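PDB 3HA2: NADPH-quinone reductase from Pediococcus pentosaceus ATCC 25745, which probably binds FMN and transfers electrons from NAD(P)H to quinones, the deposited chain being its flavodoxin-like part. Local coordinates for residues 88-93 and 132-137. Sequence-based numbering, arbitrary orientation.
Sequences YALEGK and TKMMYL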
loop_
_atom_site.group_PDB
_atom_site.type_symbol
_atom_site.label_atom_id
_atom_site.label_comp_id
_atom_site.label_asym_id
_atom_site.label_seq_id
_atom_site.Cartn_x
_atom_site.Cartn_y
_atom_site.Cartn_z
ATOM N N TYR A 88 13.829 1.781 18.025
ATOM C CA TYR A 88 13.059 2.913 17.476
ATOM C C TYR A 88 14.000 3.886 16.778
ATOM O O TYR A 88 14.114 5.049 17.171
ATOM C CB TYR A 88 12.247 3.635 18.570
ATOM C CG TYR A 88 10.973 2.912 18.923
ATOM C CD1 TYR A 88 9.781 3.199 18.262
ATOM C CD2 TYR A 88 10.970 1.899 19.876
ATOM C CE1 TYR A 88 8.611 2.523 18.561
ATOM C CE2 TYR A 88 9.800 1.218 20.192
ATOM C CZ TYR A 88 8.632 1.534 19.528
ATOM O OH TYR A 88 7.474 0.861 19.832
ATOM N N ALA A 89 14.677 3.377 15.747
ATOM C CA ALA A 89 15.770 4.086 15.088
ATOM C C ALA A 89 15.333 5.423 14.503
ATOM O O ALA A 89 16.137 6.360 14.408
ATOM C CB ALA A 89 16.381 3.210 14.001
ATOM N N LEU A 90 14.054 5.508 14.145
ATOM C CA LEU A 90 13.509 6.677 13.451
ATOM C C LEU A 90 12.927 7.737 14.364
ATOM O O LEU A 90 12.468 8.774 13.880
ATOM C CB LEU A 90 12.457 6.233 12.425
ATOM C CG LEU A 90 12.917 5.095 11.498
ATOM C CD1 LEU A 90 11.742 4.564 10.702
ATOM C CD2 LEU A 90 14.037 5.547 10.567
ATOM N N GLU A 91 12.971 7.507 15.679
ATOM C CA GLU A 91 12.299 8.411 16.625
ATOM C C GLU A 91 12.789 9.844 16.475
ATOM O O GLU A 91 13.988 10.092 16.520
ATOM C CB GLU A 91 12.517 7.958 18.073
ATOM C CG GLU A 91 11.785 8.838 19.087
ATOM C CD GLU A 91 11.897 8.323 20.510
ATOM O OE1 GLU A 91 12.663 7.353 20.755
ATOM O OE2 GLU A 91 11.209 8.894 21.384
ATOM N N GLY A 92 11.861 10.783 16.298
ATOM C CA GLY A 92 12.219 12.199 16.169
ATOM C C GLY A 92 12.534 12.676 14.753
ATOM O O GLY A 92 12.669 13.889 14.523
ATOM N N LYS A 93 12.693 11.745 13.815
ATOM C CA LYS A 93 12.905 12.113 12.408
ATOM C C LYS A 93 11.562 12.530 11.808
ATOM O O LYS A 93 10.497 12.181 12.342
ATOM C CB LYS A 93 13.533 10.950 11.613
ATOM C CG LYS A 93 14.890 10.494 12.148
ATOM C CD LYS A 93 15.440 9.282 11.363
ATOM C CE LYS A 93 16.676 8.705 12.039
ATOM N NZ LYS A 93 17.838 9.651 11.916
ATOM N N THR A 132 6.395 4.585 14.672
ATOM C CA THR A 132 7.845 4.670 14.785
ATOM C C THR A 132 8.304 5.961 15.473
ATOM O O THR A 132 9.506 6.238 15.524
ATOM C CB THR A 132 8.518 4.519 13.393
ATOM O OG1 THR A 132 7.980 5.489 12.491
ATOM C CG2 THR A 132 8.232 3.138 12.801
ATOM N N LYS A 133 7.347 6.750 15.976
ATOM C CA LYS A 133 7.623 8.003 16.702
ATOM C C LYS A 133 8.283 9.089 15.834
ATOM O O LYS A 133 9.065 9.917 16.333
ATOM C CB LYS A 133 8.456 7.748 17.976
ATOM C CG LYS A 133 7.865 6.673 18.886
ATOM C CD LYS A 133 8.699 6.447 20.162
ATOM C CE LYS A 133 8.035 5.369 21.019
ATOM N NZ LYS A 133 8.775 5.071 22.292
HETATM N N MSE A 134 7.957 9.059 14.542
HETATM C CA MSE A 134 8.366 10.096 13.596
HETATM C C MSE A 134 7.329 11.223 13.578
HETATM O O MSE A 134 6.180 11.013 13.970
HETATM C CB MSE A 134 8.486 9.501 12.192
HETATM C CG MSE A 134 9.553 8.450 12.060
HETATM SE SE MSE A 134 9.625 7.779 10.224
HETATM C CE MSE A 134 10.817 9.151 9.457
HETATM N N MSE A 135 7.753 12.403 13.130
HETATM C CA MSE A 135 6.886 13.537 12.896
HETATM C C MSE A 135 6.411 13.527 11.437
HETATM O O MSE A 135 7.206 13.691 10.522
HETATM C CB MSE A 135 7.652 14.835 13.191
HETATM C CG MSE A 135 6.984 16.089 12.680
HETATM SE SE MSE A 135 5.318 16.412 13.642
HETATM C CE MSE A 135 6.049 16.826 15.426
ATOM N N TYR A 136 5.114 13.347 11.231
ATOM C CA TYR A 136 4.536 13.304 9.887
ATOM C C TYR A 136 4.294 14.719 9.375
ATOM O O TYR A 136 3.577 15.521 10.018
ATOM C CB TYR A 136 3.205 12.568 9.970
ATOM C CG TYR A 136 2.595 12.127 8.675
ATOM C CD1 TYR A 136 3.259 11.203 7.846
ATOM C CD2 TYR A 136 1.327 12.570 8.294
ATOM C CE1 TYR A 136 2.686 10.746 6.666
ATOM C CE2 TYR A 136 0.733 12.100 7.092
ATOM C CZ TYR A 136 1.431 11.197 6.298
ATOM O OH TYR A 136 0.874 10.707 5.155
ATOM N N LEU A 137 4.931 15.037 8.255
ATOM C CA LEU A 137 4.771 16.337 7.592
ATOM C C LEU A 137 3.515 16.369 6.732
ATOM O O LEU A 137 3.022 15.312 6.325
ATOM C CB LEU A 137 5.980 16.626 6.692
ATOM C CG LEU A 137 7.378 16.678 7.320
ATOM C CD1 LEU A 137 8.440 16.759 6.220
ATOM C CD2 LEU A 137 7.518 17.841 8.283
#
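Lys-133 O is gripped by one hydrogen bond and one weaker C-H contact: Gly-92 N donates to it at 2.9 Å, almost straight (174°) though from above the carbonyl plane, while Glu-91 CA comes within 3.6 Å of the same Lys-133 O. Two residues on, Met-135 N gives its hydrogen to Lys-93 O at 2.9 Å, this time in the carbonyl plane. Lys-133, extended beyond CG, lies across Tyr-88. Its NZ sits over the ring face, 4.3 Å from the Tyr-88 centroid and 2° off the normal, a cation-pi contact, and Lys-133 CE adds a CH-pi contact to the same face. An alanine at Tyr-88 would remove the ring facing the ammonium and CE of Lys-133, and the extended lysine would probably be held less firmly. Alongside runs Glu-91, CG anti to the backbone N (chi1 -178°), with its CG packed 3.7 Å from Lys-133 CB; Glu-91 OE2 stays 4.6 Å from Lys-133 NZ, too far for a salt bridge, though the opposite charges may still attract. Selenomethionine Met-134 crosses Leu-90 obliquely, CG 3.7 Å from Leu-90 CB, then bends at its last torsion to bring CE beside Lys-93 CB. Leu-90 and Met-134 both also rest on Phe-128 of helix 123-131. Lys-93 NZ turns elsewhere, to Asn-52 O. Two tight turns shape 88-93: a type I turn over 88-91 runs into a type II turn over 90-93, with Gly-92 at positive phi. In 132-137 Lys-133, also at positive phi, is the C-prime residue of the Schellman motif ending helix 123-131. The two backbone bonds lead into the pairing of parallel neighbours 94-101 and 135-143, which Met-135 continues with Leu-95, at the start of the last strand of a flavodoxin-like sheet, order 2-1-3-4-5.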